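PDB 6YIG: calcium-binding EF hand family protein from Arabidopsis thaliana, which probably acts as a calcium-binding adaptor in plant endocytosis as part of the TPLATE complex, this chain being its N-terminal EH domain. Local coordinates for residues Arg19-Leu22 against Arg27-Gly30; Gly35-Ser40 against Tyr68-Leu73; Leu47-Ser52 against Arg81-Glu86. All blocks are in the same frame, centred on the assembly; numbering follows the deposited sequence.

Interaction 1 of 3, residues Arg19-Leu22 against Arg27-Gly30. With CA (calcium ion), chain B.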
# COMPACT_ATOMS: atom_id res chain seq x y z
N ARG A 19 0.40 -9.21 8.12
CA ARG A 19 1.56 -9.92 7.59
C ARG A 19 2.77 -9.00 7.45
O ARG A 19 3.91 -9.43 7.67
CB ARG A 19 1.26 -10.56 6.24
CG ARG A 19 2.41 -11.51 5.75
CD ARG A 19 2.51 -12.81 6.57
NE ARG A 19 3.72 -13.58 6.28
N ALA A 20 2.55 -7.75 7.07
CA ALA A 20 3.66 -6.83 6.86
C ALA A 20 4.28 -6.37 8.16
O ALA A 20 5.47 -6.03 8.19
CB ALA A 20 3.17 -5.62 6.06
N ASP A 21 3.51 -6.31 9.24
CA ASP A 21 3.96 -5.73 10.51
C ASP A 21 4.70 -6.79 11.32
O ASP A 21 4.22 -7.33 12.30
CB ASP A 21 2.78 -5.17 11.29
CG ASP A 21 3.22 -4.50 12.56
OD1 ASP A 21 4.43 -4.20 12.68
OD2 ASP A 21 2.35 -4.33 13.46
N LEU A 22 5.94 -7.05 10.92
CA LEU A 22 6.65 -8.21 11.45
C LEU A 22 6.87 -8.13 12.95
O LEU A 22 6.96 -9.17 13.62
CB LEU A 22 7.99 -8.37 10.74
CG LEU A 22 7.95 -8.58 9.22
CD1 LEU A 22 9.38 -8.63 8.73
CD2 LEU A 22 7.18 -9.81 8.85
N ARG A 27 2.74 -0.41 13.24
CA ARG A 27 3.22 0.48 12.20
C ARG A 27 4.00 -0.32 11.18
O ARG A 27 4.63 -1.32 11.52
CB ARG A 27 4.15 1.57 12.76
CG ARG A 27 3.64 2.35 13.96
CD ARG A 27 4.75 3.29 14.45
NE ARG A 27 5.89 2.55 15.00
CZ ARG A 27 6.93 3.13 15.58
NH1 ARG A 27 6.98 4.45 15.70
NH2 ARG A 27 7.93 2.39 16.07
N ILE A 28 4.00 0.13 9.92
CA ILE A 28 4.84 -0.48 8.89
C ILE A 28 6.06 0.41 8.70
O ILE A 28 5.97 1.54 8.21
CB ILE A 28 4.10 -0.70 7.56
CG1 ILE A 28 2.77 -1.43 7.76
CG2 ILE A 28 5.02 -1.44 6.58
CD1 ILE A 28 2.88 -2.73 8.54
N SER A 29 7.21 -0.12 9.08
CA SER A 29 8.47 0.58 8.90
C SER A 29 8.94 0.49 7.46
O SER A 29 8.43 -0.29 6.65
CB SER A 29 9.54 -0.03 9.80
OG SER A 29 9.87 -1.31 9.30
N GLY A 30 9.91 1.34 7.12
CA GLY A 30 10.51 1.27 5.79
C GLY A 30 10.99 -0.12 5.43
O GLY A 30 10.73 -0.62 4.34
CA CA B . 6.16 -2.73 12.50
O HOH W 1 7.78 -1.03 12.78
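Asp21, the first ligand of the EF-hand loop, and Arg27, its mid-loop carbonyl ligand, meet through a calcium ion. Asp21 gives one carboxylate oxygen, OD1, at 2.3 Å from the calcium, while Arg27 offers its backbone carbonyl O at the same distance. A water lies 2.4 Å from the calcium, and Asp23, Asp25 and the closing ligand Glu32, which binds through both OE1 and OE2, bring the shell to seven oxygens. With both drawn to one cation, Asp21 OD1 and Arg27 O lie just 3.1 Å apart without a hydrogen bond, a closeness that the shared cation probably compensates. CG of Asp21 stands anti to the backbone N (chi1 -177°), which carries the carboxylate out to the ion. The second oxygen, OD2, accepts a hydrogen bond from Gly26 N, so the carboxylate is gripped at both oxygens and its rotation is fixed.

The apolar part of the contact belongs to Ile28, whose CD1 reaches back to the end of the incoming helix. Ile28 CD1 rests 3.8 Å from Ala20 CB and 3.7 Å from Asp21 CB, packing against the base of the metal ligand.

Ile28 also exchanges backbone hydrogen bonds with Leu62, joining strand 28-29 to its antiparallel partner 61-62. The end of helix 12-20 packs on Ile28 of this strand, while Phe36 of helix 30-37 and Phe67 of helix 64-78 also touch Ala20.

Interaction 2 of 3, residues Gly35-Ser40 against Tyr68-Leu73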
# COMPACT_ATOMS: atom_id res chain seq x y z
N GLY A 35 10.36 -5.29 2.43
CA GLY A 35 10.27 -6.74 2.38
C GLY A 35 8.92 -7.21 1.88
O GLY A 35 8.84 -8.15 1.09
N PHE A 36 7.85 -6.55 2.33
CA PHE A 36 6.50 -6.95 1.95
C PHE A 36 6.28 -6.75 0.46
O PHE A 36 5.78 -7.65 -0.24
CB PHE A 36 5.49 -6.16 2.76
CG PHE A 36 4.06 -6.49 2.44
CD1 PHE A 36 3.48 -7.64 2.91
CD2 PHE A 36 3.32 -5.67 1.63
CE1 PHE A 36 2.15 -7.95 2.60
CE2 PHE A 36 2.02 -5.98 1.30
CZ PHE A 36 1.44 -7.10 1.81
N PHE A 37 6.68 -5.61 -0.07
CA PHE A 37 6.38 -5.31 -1.47
C PHE A 37 7.34 -5.96 -2.44
O PHE A 37 7.14 -5.84 -3.65
CB PHE A 37 6.33 -3.79 -1.65
CG PHE A 37 5.07 -3.18 -1.04
CD1 PHE A 37 3.83 -3.66 -1.37
CD2 PHE A 37 5.16 -2.15 -0.13
CE1 PHE A 37 2.66 -3.13 -0.79
CE2 PHE A 37 4.01 -1.60 0.44
CZ PHE A 37 2.77 -2.10 0.11
N GLN A 38 8.34 -6.69 -1.96
CA GLN A 38 9.08 -7.56 -2.86
C GLN A 38 8.17 -8.60 -3.49
O GLN A 38 8.51 -9.16 -4.53
CB GLN A 38 10.25 -8.20 -2.12
CG GLN A 38 11.41 -7.23 -1.95
CD GLN A 38 12.68 -7.93 -1.54
OE1 GLN A 38 12.88 -8.25 -0.37
NE2 GLN A 38 13.56 -8.16 -2.52
N GLY A 39 7.00 -8.84 -2.91
CA GLY A 39 6.03 -9.72 -3.52
C GLY A 39 5.04 -9.07 -4.46
O GLY A 39 4.10 -9.74 -4.93
N SER A 40 5.24 -7.80 -4.80
CA SER A 40 4.25 -7.07 -5.58
C SER A 40 4.47 -7.12 -7.09
O SER A 40 3.54 -6.77 -7.83
CB SER A 40 4.25 -5.59 -5.18
OG SER A 40 5.41 -4.97 -5.65
N TYR A 68 -2.87 0.93 4.05
CA TYR A 68 -3.95 0.55 3.15
C TYR A 68 -3.91 1.40 1.89
O TYR A 68 -4.16 0.89 0.78
CB TYR A 68 -5.31 0.69 3.83
CG TYR A 68 -5.69 -0.30 4.91
CD1 TYR A 68 -4.77 -1.16 5.50
CD2 TYR A 68 -6.98 -0.33 5.37
CE1 TYR A 68 -5.14 -2.00 6.53
CE2 TYR A 68 -7.37 -1.17 6.38
CZ TYR A 68 -6.44 -2.02 6.95
OH TYR A 68 -6.88 -2.86 7.96
N ASN A 69 -3.59 2.69 2.02
CA ASN A 69 -3.45 3.51 0.82
C ASN A 69 -2.29 3.05 -0.05
O ASN A 69 -2.39 3.05 -1.28
CB ASN A 69 -3.28 4.98 1.19
CG ASN A 69 -4.59 5.63 1.62
OD1 ASN A 69 -5.67 5.21 1.24
ND2 ASN A 69 -4.48 6.68 2.40
N SER A 70 -1.18 2.63 0.56
CA SER A 70 -0.09 2.10 -0.27
C SER A 70 -0.52 0.83 -0.99
O SER A 70 -0.09 0.58 -2.11
CB SER A 70 1.18 1.85 0.55
OG SER A 70 1.13 0.65 1.31
N LEU A 71 -1.36 0.01 -0.35
CA LEU A 71 -1.89 -1.19 -1.00
C LEU A 71 -2.78 -0.82 -2.18
O LEU A 71 -2.73 -1.46 -3.25
CB LEU A 71 -2.68 -2.01 0.02
CG LEU A 71 -1.84 -2.75 1.08
CD1 LEU A 71 -2.80 -3.31 2.16
CD2 LEU A 71 -0.95 -3.82 0.50
N ARG A 72 -3.61 0.23 -2.02
CA ARG A 72 -4.47 0.68 -3.11
C ARG A 72 -3.64 1.17 -4.28
O ARG A 72 -3.95 0.88 -5.44
CB ARG A 72 -5.42 1.78 -2.63
CG ARG A 72 -6.43 1.32 -1.63
CD ARG A 72 -7.34 2.45 -1.13
NE ARG A 72 -8.32 1.89 -0.20
CZ ARG A 72 -8.24 1.97 1.13
NH1 ARG A 72 -7.27 2.64 1.72
NH2 ARG A 72 -9.14 1.36 1.87
N LEU A 73 -2.60 1.95 -4.01
CA LEU A 73 -1.74 2.41 -5.09
C LEU A 73 -1.04 1.25 -5.77
O LEU A 73 -0.84 1.28 -6.99
CB LEU A 73 -0.74 3.41 -4.55
CG LEU A 73 -1.34 4.74 -4.11
CD1 LEU A 73 -0.30 5.59 -3.39
CD2 LEU A 73 -1.94 5.50 -5.29
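The rings of Phe36 and Phe37 turn their edges to helix 64-78, and Leu71 CD2 sits near the plane of both. This is helix packing in the paired EF-hand core of the EH domain, between the exit helix of the first EF-hand, 30-37, and that of the second, 64-78. Within the aromatic pair, Phe36 CD2 lies over one face of the Phe37 ring, displaced toward its rim, while CE1 of Phe37 lies in plane at the edge of Phe36. One branch tip of the leucine serves both rings: Phe36 CE2 approaches Leu71 CD2 to 3.8 Å, and Phe37 CE1 comes within 3.9 Å of Leu71 CD2. With CG anti to the carbonyl carbon (chi1 -72°), Leu71 swings this end in nearer the rings, its side chain nearly perpendicular to theirs.

In the conformer described (a second was modelled), Ser70 OG lies 3.4 Å from Phe37 CZ, at the ring edge, and is hydrogen-bonded to Phe67 O within its own helix. Phe67 also meets Phe36 edge-to-face. A type I turn runs from Phe37 to Ser40, where Phe37 O accepts from Ser40 N at 3.0 Å and from Ser40 OG at 2.8 Å, the hydroxyl lying in the carbonyl plane.

Interaction 3 of 3, residues Leu47-Ser52 against Arg81-Glu86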
# COMPACT_ATOMS: atom_id res chain seq x y z
N LEU A 47 7.60 1.61 -6.42
CA LEU A 47 7.42 1.38 -4.99
C LEU A 47 7.98 2.55 -4.17
O LEU A 47 7.41 2.91 -3.14
CB LEU A 47 8.08 0.08 -4.58
CG LEU A 47 7.40 -1.18 -5.13
CD1 LEU A 47 8.26 -2.40 -4.88
CD2 LEU A 47 6.02 -1.30 -4.52
N ALA A 48 9.08 3.15 -4.63
CA ALA A 48 9.58 4.36 -3.98
C ALA A 48 8.55 5.48 -4.03
O ALA A 48 8.34 6.19 -3.03
CB ALA A 48 10.88 4.83 -4.64
N GLN A 49 7.90 5.67 -5.18
CA GLN A 49 6.91 6.73 -5.30
C GLN A 49 5.70 6.46 -4.42
O GLN A 49 5.17 7.38 -3.79
CB GLN A 49 6.49 6.90 -6.76
CG GLN A 49 5.58 8.09 -7.02
CD GLN A 49 5.40 8.38 -8.52
OE1 GLN A 49 4.36 8.08 -9.10
NE2 GLN A 49 6.41 8.95 -9.15
N ILE A 50 5.28 5.19 -4.33
CA ILE A 50 4.17 4.82 -3.46
C ILE A 50 4.52 5.06 -1.99
O ILE A 50 3.72 5.62 -1.24
CB ILE A 50 3.76 3.36 -3.73
CG1 ILE A 50 3.06 3.28 -5.09
CG2 ILE A 50 2.85 2.83 -2.65
CD1 ILE A 50 2.83 1.92 -5.60
N TRP A 51 5.74 4.69 -1.58
CA TRP A 51 6.16 4.91 -0.20
C TRP A 51 6.13 6.40 0.13
O TRP A 51 5.60 6.81 1.16
CB TRP A 51 7.56 4.32 0.02
CG TRP A 51 8.11 4.74 1.37
CD1 TRP A 51 8.93 5.80 1.63
CD2 TRP A 51 7.82 4.15 2.64
NE1 TRP A 51 9.19 5.89 2.97
CE2 TRP A 51 8.51 4.89 3.61
CE3 TRP A 51 7.06 3.05 3.04
CZ2 TRP A 51 8.46 4.57 4.96
CZ3 TRP A 51 7.02 2.73 4.37
CH2 TRP A 51 7.70 3.50 5.32
N SER A 52 6.74 7.21 -0.75
CA SER A 52 6.78 8.66 -0.53
C SER A 52 5.37 9.23 -0.37
O SER A 52 5.11 10.02 0.55
CB SER A 52 7.51 9.32 -1.71
OG SER A 52 7.55 10.73 -1.59
N ARG A 81 -1.90 0.96 -14.79
CA ARG A 81 -2.24 2.37 -14.90
C ARG A 81 -1.04 3.20 -14.45
O ARG A 81 -0.51 2.96 -13.36
CB ARG A 81 -3.45 2.72 -14.05
CG ARG A 81 -4.79 2.42 -14.66
CD ARG A 81 -5.79 3.51 -14.27
NE ARG A 81 -7.16 3.06 -14.45
N ASP A 82 -0.65 4.18 -15.26
CA ASP A 82 0.36 5.14 -14.83
C ASP A 82 -0.20 5.97 -13.69
O ASP A 82 -1.34 6.44 -13.75
CB ASP A 82 0.75 6.03 -16.01
N LEU A 83 0.57 6.12 -12.62
CA LEU A 83 0.17 7.04 -11.57
C LEU A 83 0.25 8.44 -12.15
O LEU A 83 1.23 8.79 -12.82
CB LEU A 83 1.03 6.91 -10.32
CG LEU A 83 1.01 5.55 -9.62
CD1 LEU A 83 1.81 5.64 -8.30
CD2 LEU A 83 -0.41 5.03 -9.37
N THR A 84 -0.82 9.19 -12.01
CA THR A 84 -0.86 10.60 -12.31
C THR A 84 -1.25 11.34 -11.04
O THR A 84 -1.76 10.73 -10.09
CB THR A 84 -1.88 10.95 -13.40
OG1 THR A 84 -3.18 10.90 -12.81
CG2 THR A 84 -1.83 10.00 -14.58
N PRO A 85 -1.05 12.65 -10.98
CA PRO A 85 -1.51 13.39 -9.79
C PRO A 85 -2.98 13.18 -9.52
O PRO A 85 -3.40 13.18 -8.36
CB PRO A 85 -1.15 14.84 -10.14
CG PRO A 85 0.07 14.69 -11.06
CD PRO A 85 -0.30 13.51 -11.92
N GLU A 86 -3.79 12.98 -10.57
CA GLU A 86 -5.23 12.80 -10.37
C GLU A 86 -5.54 11.43 -9.77
O GLU A 86 -6.38 11.32 -8.85
CB GLU A 86 -5.93 12.96 -11.70
CG GLU A 86 -7.38 13.26 -11.64
CD GLU A 86 -7.85 13.93 -12.93
OE1 GLU A 86 -8.84 14.68 -12.87
OE2 GLU A 86 -7.22 13.72 -14.00
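With its CG anti to the backbone N (chi1 -173°) and the chain extended beyond, Gln49 reaches from helix 44-54 to Leu83, whose own CG is anti to its carbonyl carbon (chi1 -61°). The two side chains run alongside each other head to tail rather than meeting end on. In the conformer described, Gln49 OE1 comes to rest beside the aliphatic part of the leucine, 3.6 Å from Leu83 CD1 and 3.7 Å from Leu83 CB. These are van der Waals contacts, and no hydrogen bond joins the segments. Because Gln49 is exposed and was modelled in two conformers, the position of its amide is only one of those it adopts.

The next residue, Ile50, which is buried, meets the same leucine methyl. Its CG1 lies 4.2 Å from Leu83 CD1, a looser touch, and the two side chains are roughly perpendicular. Leu83 CD1 is therefore shared between a polar neighbour at the surface and an apolar one that is buried. Ile50 continues inward to Ser70, Leu73 and Val74 of helix 64-78.

The chain after Leu83 turns at once into helix 85-93. Thr84 occupies the N-cap position, and its OG1 accepts a weak bond from Glu86 N at 3.1 Å as well as a hydrogen bond from Ile87 N. The contact thus sets a hydrophobic residue, just before an N-capped helix, against the first helix of the second EF-hand, joining the C-terminal part of the EH domain to its paired EF-hand core.

Interaction 2 lies nearest the centre of the chain and is wholly buried and almost wholly apolar. Interaction 1, farther out, is also mostly buried but organised by a cation, whereas interaction 3 is only partly buried and runs from the exposed Gln49 to the buried Ile50. Interactions 1 and 2 follow in series along the chain and are joined by helix 30-37. Interactions 2 and 3 alternate their segments, and helices 44-54 and 64-78 pack together between them, with Leu47 resting on Phe37. Although interactions 1 and 3 have centres about 20 Å apart, Trp51 reaches Gly30, linking helix 44-54 to the start of helix 30-37.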